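PilX (Neisseria meningitidis, PDB 2OPE) is a minor type IV pilin linked to adhesion and aggregation, probably modulating the virulence properties of the meningococcal pilus filaments that contain it. Local coordinates at residues E112-S115 with C120-F123; Q9-T14 with P53-K58; R44-Y49 with V61-V66; P31-D34 with S40-E43. All coordinates share one frame; numbering follows the deposited sequence.

Contact 1: residues E112-S115 with C120-F123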
loop_
_atom_site.group_PDB
_atom_site.type_symbol
_atom_site.label_atom_id
_atom_site.label_comp_id
_atom_site.label_asym_id
_atom_site.label_seq_id
_atom_site.Cartn_x
_atom_site.Cartn_y
_atom_site.Cartn_z
ATOM N N GLU A 112 3.582 1.288 -13.294
ATOM C CA GLU A 112 4.959 0.882 -13.063
ATOM C C GLU A 112 5.918 1.884 -13.695
ATOM O O GLU A 112 7.084 1.862 -13.405
ATOM C CB GLU A 112 5.197 -0.516 -13.648
ATOM C CG GLU A 112 4.408 -1.640 -12.918
ATOM C CD GLU A 112 4.379 -2.962 -13.699
ATOM O OE1 GLU A 112 4.472 -2.938 -14.924
ATOM O OE2 GLU A 112 4.315 -4.040 -13.097
ATOM N N THR A 113 5.436 2.756 -14.579
ATOM C CA THR A 113 6.316 3.754 -15.214
ATOM C C THR A 113 5.607 5.101 -15.227
ATOM O O THR A 113 4.424 5.167 -14.944
ATOM C CB THR A 113 6.627 3.411 -16.690
ATOM O OG1 THR A 113 5.417 3.440 -17.428
ATOM C CG2 THR A 113 7.314 2.030 -16.879
ATOM N N LEU A 114 6.332 6.151 -15.579
ATOM C CA LEU A 114 5.845 7.524 -15.718
ATOM C C LEU A 114 5.617 7.895 -17.155
ATOM O O LEU A 114 6.290 7.381 -18.060
ATOM C CB LEU A 114 6.903 8.521 -15.257
ATOM C CG LEU A 114 7.271 8.550 -13.786
ATOM C CD1 LEU A 114 8.561 9.345 -13.663
ATOM C CD2 LEU A 114 6.117 9.127 -12.914
ATOM N N SER A 115 4.735 8.865 -17.359
ATOM C CA SER A 115 4.445 9.327 -18.689
ATOM C C SER A 115 3.933 10.723 -18.537
ATOM O O SER A 115 2.920 10.958 -17.863
ATOM C CB SER A 115 3.372 8.455 -19.292
ATOM O OG SER A 115 3.149 8.791 -20.627
ATOM N N CYS A 120 3.877 6.150 -12.044
ATOM C CA CYS A 120 4.724 5.807 -10.885
ATOM C C CYS A 120 6.127 5.439 -11.333
ATOM O O CYS A 120 6.336 5.066 -12.511
ATOM C CB CYS A 120 4.134 4.612 -10.106
ATOM S SG CYS A 120 2.355 4.750 -9.720
ATOM N N GLU A 121 7.091 5.531 -10.408
ATOM C CA GLU A 121 8.389 4.897 -10.646
ATOM C C GLU A 121 8.858 3.936 -9.541
ATOM O O GLU A 121 8.641 4.200 -8.345
ATOM C CB GLU A 121 9.482 5.917 -10.992
ATOM C CG GLU A 121 9.201 7.270 -10.511
ATOM C CD GLU A 121 10.355 8.226 -10.701
ATOM O OE1 GLU A 121 10.292 9.301 -10.071
ATOM O OE2 GLU A 121 11.323 7.915 -11.449
ATOM N N ALA A 122 9.486 2.834 -9.967
ATOM C CA ALA A 122 10.104 1.843 -9.078
ATOM C C ALA A 122 10.945 2.526 -8.033
ATOM O O ALA A 122 11.773 3.376 -8.367
ATOM C CB ALA A 122 10.974 0.889 -9.878
ATOM N N PHE A 123 10.727 2.192 -6.764
ATOM C CA PHE A 123 11.544 2.761 -5.698
ATOM C C PHE A 123 12.235 1.681 -4.886
ATOM O O PHE A 123 11.926 1.516 -3.703
ATOM C CB PHE A 123 10.723 3.639 -4.773
ATOM C CG PHE A 123 11.535 4.318 -3.697
ATOM C CD1 PHE A 123 11.227 4.135 -2.358
ATOM C CD2 PHE A 123 12.617 5.145 -4.021
ATOM C CE1 PHE A 123 11.989 4.754 -1.348
ATOM C CE2 PHE A 123 13.350 5.779 -3.025
ATOM C CZ PHE A 123 13.046 5.572 -1.690
#
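The side chain of L114 reaches E121 and the backbone of C120 through its end rather than its root. From CB, chi1 of -67° sets CG opposite the carbonyl carbon of L114, and there the branch closes on the other segment. CG lies 3.8 Å from C120 O, and E121 CG is 4.0 Å from the same L114 CG. At the fork the two methyls separate. CD1 comes over the face of the E121 carboxylate, 3.6 Å from E121 CD and somewhat farther from both of its oxygens, so the methyl sits almost straight above the central carbon and does not meet one oxygen end-on. CD2 turns to the backbone, with C120 N at 3.8 Å.

Segment 112-115 lies inside the loop bounded by the C101-C120 disulfide, the D-region of type IV pilins; C120 closes that loop, and 121-123 run on past it. Strand 120-122 is one of the two outermost strands of the antiparallel sheet. Evidence for a direct backbone link is a single bond, C120 N to T113 O at 3.1 Å. Its N-H is fairly well directed (154°), but the donor stands 64° out of the T113 carbonyl plane and so misses the lone pairs. The C120 side chain is buried against Y99 and W91, while its SG is held covalently by C101. E112 also leans on Y99 and W91, and E121 pairs through its backbone with K100 of the neighbouring strand 98-101.

Contact 2: residues Q9-T14 with P53-K58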
loop_
_atom_site.group_PDB
_atom_site.type_symbol
_atom_site.label_atom_id
_atom_site.label_comp_id
_atom_site.label_asym_id
_atom_site.label_seq_id
_atom_site.Cartn_x
_atom_site.Cartn_y
_atom_site.Cartn_z
ATOM N N GLN A 9 5.664 11.566 1.302
ATOM C CA GLN A 9 5.553 10.411 0.447
ATOM C C GLN A 9 6.650 9.361 0.754
ATOM O O GLN A 9 6.432 8.128 0.589
ATOM C CB GLN A 9 5.658 10.855 -1.004
ATOM C CG GLN A 9 5.415 9.726 -1.992
ATOM C CD GLN A 9 6.044 9.979 -3.346
ATOM O OE1 GLN A 9 7.169 10.477 -3.442
ATOM N NE2 GLN A 9 5.326 9.606 -4.405
ATOM N N SER A 10 7.831 9.841 1.165
ATOM C CA SER A 10 8.881 8.928 1.605
ATOM C C SER A 10 8.475 8.205 2.881
ATOM O O SER A 10 8.542 6.981 2.955
ATOM C CB SER A 10 10.223 9.632 1.781
ATOM O OG SER A 10 10.715 10.119 0.536
ATOM N N GLN A 11 8.041 8.939 3.895
ATOM C CA GLN A 11 7.666 8.258 5.133
ATOM C C GLN A 11 6.533 7.272 4.886
ATOM O O GLN A 11 6.520 6.206 5.467
ATOM C CB GLN A 11 7.293 9.255 6.234
ATOM C CG GLN A 11 8.341 10.344 6.425
ATOM C CD GLN A 11 8.005 11.278 7.570
ATOM O OE1 GLN A 11 7.430 10.859 8.590
ATOM N NE2 GLN A 11 8.359 12.540 7.416
ATOM N N LEU A 12 5.562 7.646 4.057
ATOM C CA LEU A 12 4.461 6.731 3.669
ATOM C C LEU A 12 5.072 5.478 3.032
ATOM O O LEU A 12 4.658 4.338 3.315
ATOM C CB LEU A 12 3.510 7.417 2.679
ATOM C CG LEU A 12 2.359 6.594 2.113
ATOM C CD1 LEU A 12 1.397 6.175 3.247
ATOM C CD2 LEU A 12 1.624 7.334 0.994
ATOM N N TYR A 13 6.097 5.670 2.209
ATOM C CA TYR A 13 6.668 4.531 1.545
ATOM C C TYR A 13 7.201 3.578 2.626
ATOM O O TYR A 13 6.845 2.380 2.658
ATOM C CB TYR A 13 7.748 4.936 0.534
ATOM C CG TYR A 13 8.357 3.703 -0.088
ATOM C CD1 TYR A 13 7.809 3.142 -1.232
ATOM C CD2 TYR A 13 9.441 3.045 0.519
ATOM C CE1 TYR A 13 8.339 1.989 -1.766
ATOM C CE2 TYR A 13 9.940 1.904 -0.004
ATOM C CZ TYR A 13 9.396 1.371 -1.138
ATOM O OH TYR A 13 9.933 0.208 -1.685
ATOM N N THR A 14 7.999 4.132 3.533
ATOM C CA THR A 14 8.610 3.403 4.631
ATOM C C THR A 14 7.591 2.780 5.596
ATOM O O THR A 14 7.828 1.709 6.128
ATOM C CB THR A 14 9.605 4.327 5.383
ATOM O OG1 THR A 14 10.607 4.717 4.454
ATOM C CG2 THR A 14 10.294 3.627 6.581
ATOM N N PRO A 53 1.668 9.176 13.501
ATOM C CA PRO A 53 0.516 10.103 13.397
ATOM C C PRO A 53 0.681 11.254 12.389
ATOM O O PRO A 53 -0.293 11.632 11.726
ATOM C CB PRO A 53 0.282 10.601 14.843
ATOM C CG PRO A 53 1.518 10.203 15.621
ATOM C CD PRO A 53 2.232 9.091 14.857
ATOM N N LYS A 54 1.891 11.792 12.249
ATOM C CA LYS A 54 2.187 12.655 11.099
ATOM C C LYS A 54 1.651 12.056 9.780
ATOM O O LYS A 54 0.999 12.737 9.009
ATOM C CB LYS A 54 3.692 12.976 11.014
ATOM C CG LYS A 54 4.188 13.970 12.118
ATOM C CD LYS A 54 5.731 14.204 12.153
ATOM C CE LYS A 54 6.247 15.305 11.153
ATOM N NZ LYS A 54 6.680 16.687 11.727
ATOM N N ILE A 55 1.874 10.772 9.535
ATOM C CA ILE A 55 1.475 10.174 8.270
ATOM C C ILE A 55 -0.022 9.819 8.219
ATOM O O ILE A 55 -0.700 10.047 7.206
ATOM C CB ILE A 55 2.400 8.928 7.941
ATOM C CG1 ILE A 55 3.870 9.322 8.079
ATOM C CG2 ILE A 55 2.129 8.352 6.548
ATOM C CD1 ILE A 55 4.219 10.629 7.335
ATOM N N ALA A 56 -0.534 9.249 9.305
ATOM C CA ALA A 56 -1.935 8.822 9.392
ATOM C C ALA A 56 -2.932 9.954 9.190
ATOM O O ALA A 56 -4.040 9.733 8.718
ATOM C CB ALA A 56 -2.213 8.112 10.743
ATOM N N GLU A 57 -2.550 11.153 9.586
ATOM C CA GLU A 57 -3.356 12.335 9.370
ATOM C C GLU A 57 -3.592 12.605 7.887
ATOM O O GLU A 57 -4.613 13.191 7.502
ATOM C CB GLU A 57 -2.589 13.532 9.900
ATOM C CG GLU A 57 -3.048 14.046 11.208
ATOM C CD GLU A 57 -2.204 15.216 11.654
ATOM O OE1 GLU A 57 -2.423 15.704 12.788
ATOM O OE2 GLU A 57 -1.310 15.628 10.870
ATOM N N LYS A 58 -2.621 12.218 7.064
ATOM C CA LYS A 58 -2.585 12.667 5.677
ATOM C C LYS A 58 -2.918 11.616 4.627
ATOM O O LYS A 58 -3.337 11.977 3.526
ATOM C CB LYS A 58 -1.211 13.244 5.363
ATOM C CG LYS A 58 -0.832 14.374 6.259
ATOM C CD LYS A 58 0.647 14.727 6.194
ATOM C CE LYS A 58 0.941 15.817 7.217
ATOM N NZ LYS A 58 0.130 17.088 6.988
#
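Two first torsions decide how I55 meets Q11 and L12. In I55, chi1 of -50° places CG1 beside the backbone N and CG2 opposite it, which spreads the branches so that each finds a different residue of 9-14. In L12, chi1 of 177° carries CG away from the backbone N and presents CD1 to I55. The contact joins the long N-terminal helix 5-28 of the type IV pilin fold to the short helix 53-56, which ends the connection between that long helix and the antiparallel sheet.

The Q11 branch of the contact is the closer one. I55 CD1 is 3.5 Å from Q11 CB, and equally 3.5 Å from Q11 OE1. The methyl therefore lies against the base of the glutamine and over the face of its amide, displaced toward the oxygen; Q11 CD is 3.8 Å from I55 CD1. This is plain van der Waals packing, with the extended glutamine chain running slantwise past the isoleucine.

Q11 is partly exposed, whereas L12 and I55 are buried. L12 is also packed on V90 of the sheet, on Y59 and V61 of the first strand, and on M51 of the preceding loop, and I55 adds to this apolar packing from the flank of the long helix. The backbones come near here, with 6.5 Å between L12 CA and I55 CA. I55 CG2 fills that gap, standing 4.0 Å from L12 CD1 and at the same distance from L12 CA.

Contact 3: residues R44-Y49 with V61-V66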
loop_
_atom_site.group_PDB
_atom_site.type_symbol
_atom_site.label_atom_id
_atom_site.label_comp_id
_atom_site.label_asym_id
_atom_site.label_seq_id
_atom_site.Cartn_x
_atom_site.Cartn_y
_atom_site.Cartn_z
ATOM N N ARG A 44 -8.346 -6.528 7.760
ATOM C CA ARG A 44 -8.470 -5.962 9.111
ATOM C C ARG A 44 -7.171 -5.362 9.579
ATOM O O ARG A 44 -7.158 -4.299 10.169
ATOM C CB ARG A 44 -8.881 -7.038 10.111
ATOM C CG ARG A 44 -10.303 -6.940 10.521
ATOM C CD ARG A 44 -10.685 -8.087 11.405
ATOM N NE ARG A 44 -10.576 -9.335 10.666
ATOM C CZ ARG A 44 -11.622 -9.966 10.153
ATOM N NH1 ARG A 44 -11.448 -11.115 9.495
ATOM N NH2 ARG A 44 -12.849 -9.456 10.326
ATOM N N PHE A 45 -6.070 -6.072 9.357
ATOM C CA PHE A 45 -4.800 -5.627 9.881
ATOM C C PHE A 45 -4.412 -4.309 9.226
ATOM O O PHE A 45 -4.153 -3.325 9.895
ATOM C CB PHE A 45 -3.667 -6.639 9.667
ATOM C CG PHE A 45 -2.327 -6.065 10.033
ATOM C CD1 PHE A 45 -1.318 -5.892 9.068
ATOM C CD2 PHE A 45 -2.126 -5.556 11.297
ATOM C CE1 PHE A 45 -0.102 -5.312 9.415
ATOM C CE2 PHE A 45 -0.916 -4.972 11.645
ATOM C CZ PHE A 45 0.096 -4.847 10.703
ATOM N N VAL A 46 -4.375 -4.312 7.904
ATOM C CA VAL A 46 -4.009 -3.117 7.129
ATOM C C VAL A 46 -4.890 -1.920 7.403
ATOM O O VAL A 46 -4.397 -0.801 7.591
ATOM C CB VAL A 46 -4.054 -3.404 5.620
ATOM C CG1 VAL A 46 -3.900 -2.074 4.802
ATOM C CG2 VAL A 46 -2.964 -4.491 5.250
ATOM N N SER A 47 -6.198 -2.146 7.430
ATOM C CA SER A 47 -7.107 -1.024 7.579
ATOM C C SER A 47 -7.107 -0.518 9.002
ATOM O O SER A 47 -7.455 0.611 9.258
ATOM C CB SER A 47 -8.536 -1.378 7.124
ATOM O OG SER A 47 -9.174 -2.235 8.053
ATOM N N GLY A 48 -6.711 -1.354 9.944
ATOM C CA GLY A 48 -6.694 -0.886 11.328
ATOM C C GLY A 48 -5.311 -0.462 11.828
ATOM O O GLY A 48 -5.153 -0.156 12.982
ATOM N N TYR A 49 -4.305 -0.471 10.969
ATOM C CA TYR A 49 -2.937 -0.258 11.419
ATOM C C TYR A 49 -2.772 1.238 11.644
ATOM O O TYR A 49 -3.295 2.027 10.862
ATOM C CB TYR A 49 -1.932 -0.759 10.370
ATOM C CG TYR A 49 -0.490 -0.384 10.681
ATOM C CD1 TYR A 49 0.217 -1.047 11.665
ATOM C CD2 TYR A 49 0.147 0.661 10.005
ATOM C CE1 TYR A 49 1.510 -0.690 11.980
ATOM C CE2 TYR A 49 1.462 1.029 10.314
ATOM C CZ TYR A 49 2.126 0.329 11.301
ATOM O OH TYR A 49 3.416 0.653 11.616
ATOM N N VAL A 61 -4.155 3.899 3.860
ATOM C CA VAL A 61 -3.528 2.720 3.289
ATOM C C VAL A 61 -4.545 1.561 3.173
ATOM O O VAL A 61 -5.322 1.288 4.101
ATOM C CB VAL A 61 -2.237 2.355 4.084
ATOM C CG1 VAL A 61 -1.658 1.046 3.620
ATOM C CG2 VAL A 61 -1.208 3.467 3.925
ATOM N N SER A 62 -4.578 0.896 2.011
ATOM C CA SER A 62 -5.532 -0.213 1.830
ATOM C C SER A 62 -4.826 -1.345 1.099
ATOM O O SER A 62 -3.805 -1.086 0.471
ATOM C CB SER A 62 -6.762 0.267 1.067
ATOM O OG SER A 62 -6.353 0.953 -0.118
ATOM N N VAL A 63 -5.369 -2.570 1.185
ATOM C CA VAL A 63 -4.788 -3.805 0.585
ATOM C C VAL A 63 -5.775 -4.345 -0.490
ATOM O O VAL A 63 -7.013 -4.249 -0.361
ATOM C CB VAL A 63 -4.461 -4.900 1.700
ATOM C CG1 VAL A 63 -5.743 -5.304 2.454
ATOM C CG2 VAL A 63 -3.822 -6.113 1.156
ATOM N N HIS A 64 -5.240 -4.864 -1.582
ATOM C CA HIS A 64 -6.077 -5.177 -2.733
ATOM C C HIS A 64 -5.695 -6.521 -3.310
ATOM O O HIS A 64 -4.564 -6.941 -3.193
ATOM C CB HIS A 64 -5.969 -4.028 -3.764
ATOM C CG HIS A 64 -6.303 -2.681 -3.177
ATOM N ND1 HIS A 64 -7.570 -2.131 -3.238
ATOM C CD2 HIS A 64 -5.548 -1.814 -2.441
ATOM C CE1 HIS A 64 -7.569 -0.967 -2.604
ATOM N NE2 HIS A 64 -6.357 -0.748 -2.112
ATOM N N PHE A 65 -6.653 -7.198 -3.908
ATOM C CA PHE A 65 -6.511 -8.570 -4.350
ATOM C C PHE A 65 -7.042 -8.692 -5.760
ATOM O O PHE A 65 -8.125 -8.205 -6.085
ATOM C CB PHE A 65 -7.335 -9.495 -3.435
ATOM C CG PHE A 65 -6.961 -9.389 -1.994
ATOM C CD1 PHE A 65 -5.926 -10.179 -1.476
ATOM C CD2 PHE A 65 -7.591 -8.456 -1.162
ATOM C CE1 PHE A 65 -5.529 -10.044 -0.155
ATOM C CE2 PHE A 65 -7.219 -8.324 0.145
ATOM C CZ PHE A 65 -6.174 -9.106 0.665
ATOM N N VAL A 66 -6.315 -9.372 -6.613
ATOM C CA VAL A 66 -6.879 -9.642 -7.910
ATOM C C VAL A 66 -7.811 -10.830 -7.787
ATOM O O VAL A 66 -8.895 -10.847 -8.373
ATOM C CB VAL A 66 -5.783 -9.885 -8.950
ATOM C CG1 VAL A 66 -6.373 -10.506 -10.250
ATOM C CG2 VAL A 66 -5.113 -8.548 -9.254
#
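V46 sets its forked end over V61, S62 and V63: CG1 lies over V61 O and S62 CA, and CG2 against V63. This contact joins helix 35-48 to strand 59-65, the outermost strand at one side of the antiparallel sheet in the type IV pilin fold. Their local axes run nearly antiparallel, at 157°, and approach to 7.2 Å, a close approach with V46 filling the interval.

The orientation of V46 follows from chi1 of 171°: CG1 lies opposite its own backbone N and CG2 opposite its carbonyl carbon. CG1 rests on the strand backbone, 3.7 Å from V61 O and 3.9 Å from S62 CA; it can lie close to the backbone there because the S62 CB points away from the helix. CG2 goes to V63, with V63 CB at 3.9 Å from V46 CG2. The two valines meet at a slant, and V63 turns its CG1 to the helix by taking chi1 of 60°, which wedges this methyl between its own N and carbonyl carbon. V63 CG1 consequently reaches both V46 CG2 and V46 CB.

V46 is buried, whereas V61 and V63 are partly exposed. Beyond V46, V63 is packed on L76 and Y74 of the next strand and on E43 one helical turn back, and V61 on M51. Away from the helix, S62 OG and H64 NE2 are hydrogen-bonded at 2.6 Å. On the helix side, V61 CG1 completes the packing at 4.0 Å from V46 CG1.

Contact 4: residues P31-D34 with S40-E43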
loop_
_atom_site.group_PDB
_atom_site.type_symbol
_atom_site.label_atom_id
_atom_site.label_comp_id
_atom_site.label_asym_id
_atom_site.label_seq_id
_atom_site.Cartn_x
_atom_site.Cartn_y
_atom_site.Cartn_z
ATOM N N PRO A 31 0.682 -21.247 8.483
ATOM C CA PRO A 31 0.797 -22.464 7.737
ATOM C C PRO A 31 -0.551 -23.008 7.338
ATOM O O PRO A 31 -0.655 -23.630 6.281
ATOM C CB PRO A 31 1.473 -23.427 8.730
ATOM C CG PRO A 31 1.163 -22.884 10.066
ATOM C CD PRO A 31 1.016 -21.420 9.913
ATOM N N LEU A 32 -1.569 -22.802 8.167
ATOM C CA LEU A 32 -2.827 -23.516 7.977
ATOM C C LEU A 32 -4.120 -22.671 7.741
ATOM O O LEU A 32 -5.122 -23.242 7.316
ATOM C CB LEU A 32 -3.040 -24.544 9.115
ATOM C CG LEU A 32 -2.133 -25.772 9.129
ATOM C CD1 LEU A 32 -2.056 -26.422 10.510
ATOM C CD2 LEU A 32 -2.590 -26.780 8.080
ATOM N N ASP A 33 -4.117 -21.357 8.010
ATOM C CA ASP A 33 -5.264 -20.506 7.646
ATOM C C ASP A 33 -5.664 -20.726 6.158
ATOM O O ASP A 33 -4.791 -20.873 5.282
ATOM C CB ASP A 33 -4.957 -19.000 7.853
ATOM C CG ASP A 33 -5.042 -18.523 9.334
ATOM O OD1 ASP A 33 -4.859 -17.308 9.538
ATOM O OD2 ASP A 33 -5.303 -19.300 10.293
ATOM N N ASP A 34 -6.973 -20.737 5.886
ATOM C CA ASP A 34 -7.506 -20.803 4.529
ATOM C C ASP A 34 -7.506 -19.415 3.862
ATOM O O ASP A 34 -7.248 -18.387 4.515
ATOM C CB ASP A 34 -8.886 -21.466 4.513
ATOM C CG ASP A 34 -9.971 -20.580 5.114
ATOM O OD1 ASP A 34 -11.059 -21.075 5.431
ATOM O OD2 ASP A 34 -9.749 -19.381 5.279
ATOM N N SER A 40 -9.330 -11.815 4.907
ATOM C CA SER A 40 -9.954 -10.870 5.841
ATOM C C SER A 40 -8.995 -10.397 6.913
ATOM O O SER A 40 -9.057 -9.245 7.328
ATOM C CB SER A 40 -11.286 -11.384 6.453
ATOM O OG SER A 40 -11.211 -12.739 6.794
ATOM N N LYS A 41 -8.124 -11.285 7.381
ATOM C CA LYS A 41 -7.021 -10.844 8.261
ATOM C C LYS A 41 -6.162 -9.738 7.626
ATOM O O LYS A 41 -5.940 -8.697 8.253
ATOM C CB LYS A 41 -6.169 -12.017 8.725
ATOM C CG LYS A 41 -6.807 -12.853 9.862
ATOM C CD LYS A 41 -5.856 -13.969 10.257
ATOM C CE LYS A 41 -6.420 -14.935 11.343
ATOM N NZ LYS A 41 -5.505 -16.122 11.513
ATOM N N LEU A 42 -5.750 -9.895 6.372
ATOM C CA LEU A 42 -4.990 -8.818 5.752
ATOM C C LEU A 42 -5.751 -7.502 5.796
ATOM O O LEU A 42 -5.194 -6.457 6.153
ATOM C CB LEU A 42 -4.637 -9.158 4.290
ATOM C CG LEU A 42 -3.519 -10.207 4.155
ATOM C CD1 LEU A 42 -3.533 -10.844 2.759
ATOM C CD2 LEU A 42 -2.143 -9.629 4.504
ATOM N N GLU A 43 -7.029 -7.568 5.407
ATOM C CA GLU A 43 -7.936 -6.412 5.347
ATOM C C GLU A 43 -8.137 -5.748 6.711
ATOM O O GLU A 43 -8.127 -4.531 6.811
ATOM C CB GLU A 43 -9.283 -6.811 4.671
ATOM C CG GLU A 43 -9.116 -7.252 3.188
ATOM C CD GLU A 43 -10.392 -7.811 2.556
ATOM O OE1 GLU A 43 -11.349 -8.153 3.281
ATOM O OE2 GLU A 43 -10.453 -7.908 1.311
#
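D33 and K41 meet through their charged ends, D33 OD1 and K41 NZ forming a salt bridge between the loop that leaves helix 5-28 and the first turns of helix 35-48. The loop leads into an N-cap: D34, next in the chain, stands right before the helix.

The modelled separation of D33 OD1 and K41 NZ, 2.4 Å, is unusually short, so the pairing is better supported than its exact length. One carboxylate oxygen does the work, since OD2 of D33 lies 3.4 Å from K41 NZ. The aliphatic part of the lysine also comes close, K41 CE standing 3.4 Å from D33 OD1 and K41 CD 3.6 Å from that oxygen. The side chains cross at roughly a right angle. K41 is stretched out beyond CG, with chi2 of -179°, and so spans much of the gap between the nearest backbones, where D33 CA and K41 CA are 9.8 Å apart.

In the second shell, K41 is packed on I27 of the long helix. The backbone of the loop at D33 is held by N30, whose OD1 accepts hydrogen bonds from L32 N, which makes an Asx turn, and from D33 N. The bridge is at the surface, and K41 also touches a crystal neighbour, which may influence its pose. Farther along, the helix start is fixed by D34, whose OD2 takes the hydrogen of T37 N.

In the fold
Contact 3 touches both contact 4, on the shared helix 35-48, and contact 2, whereas contact 1 lies about 30 Å from contact 4, centre to centre, across the middle of the molecule. Contacts 3 and 4 have centres 12 Å apart: F65 CE1 packs 3.6 Å from L42 CD1, and V63 CG1 3.8 Å from E43 CA. Contact 2 joins contact 3 where L12 CD1 lies 3.8 Å from V61 CG2, linking the long helix to the edge strand. Contact 1 meets contact 2 at the chain end, where F123 O and Y13 OH, 3.1 Å apart, probably hydrogen-bond and the two rings pack edge-to-face.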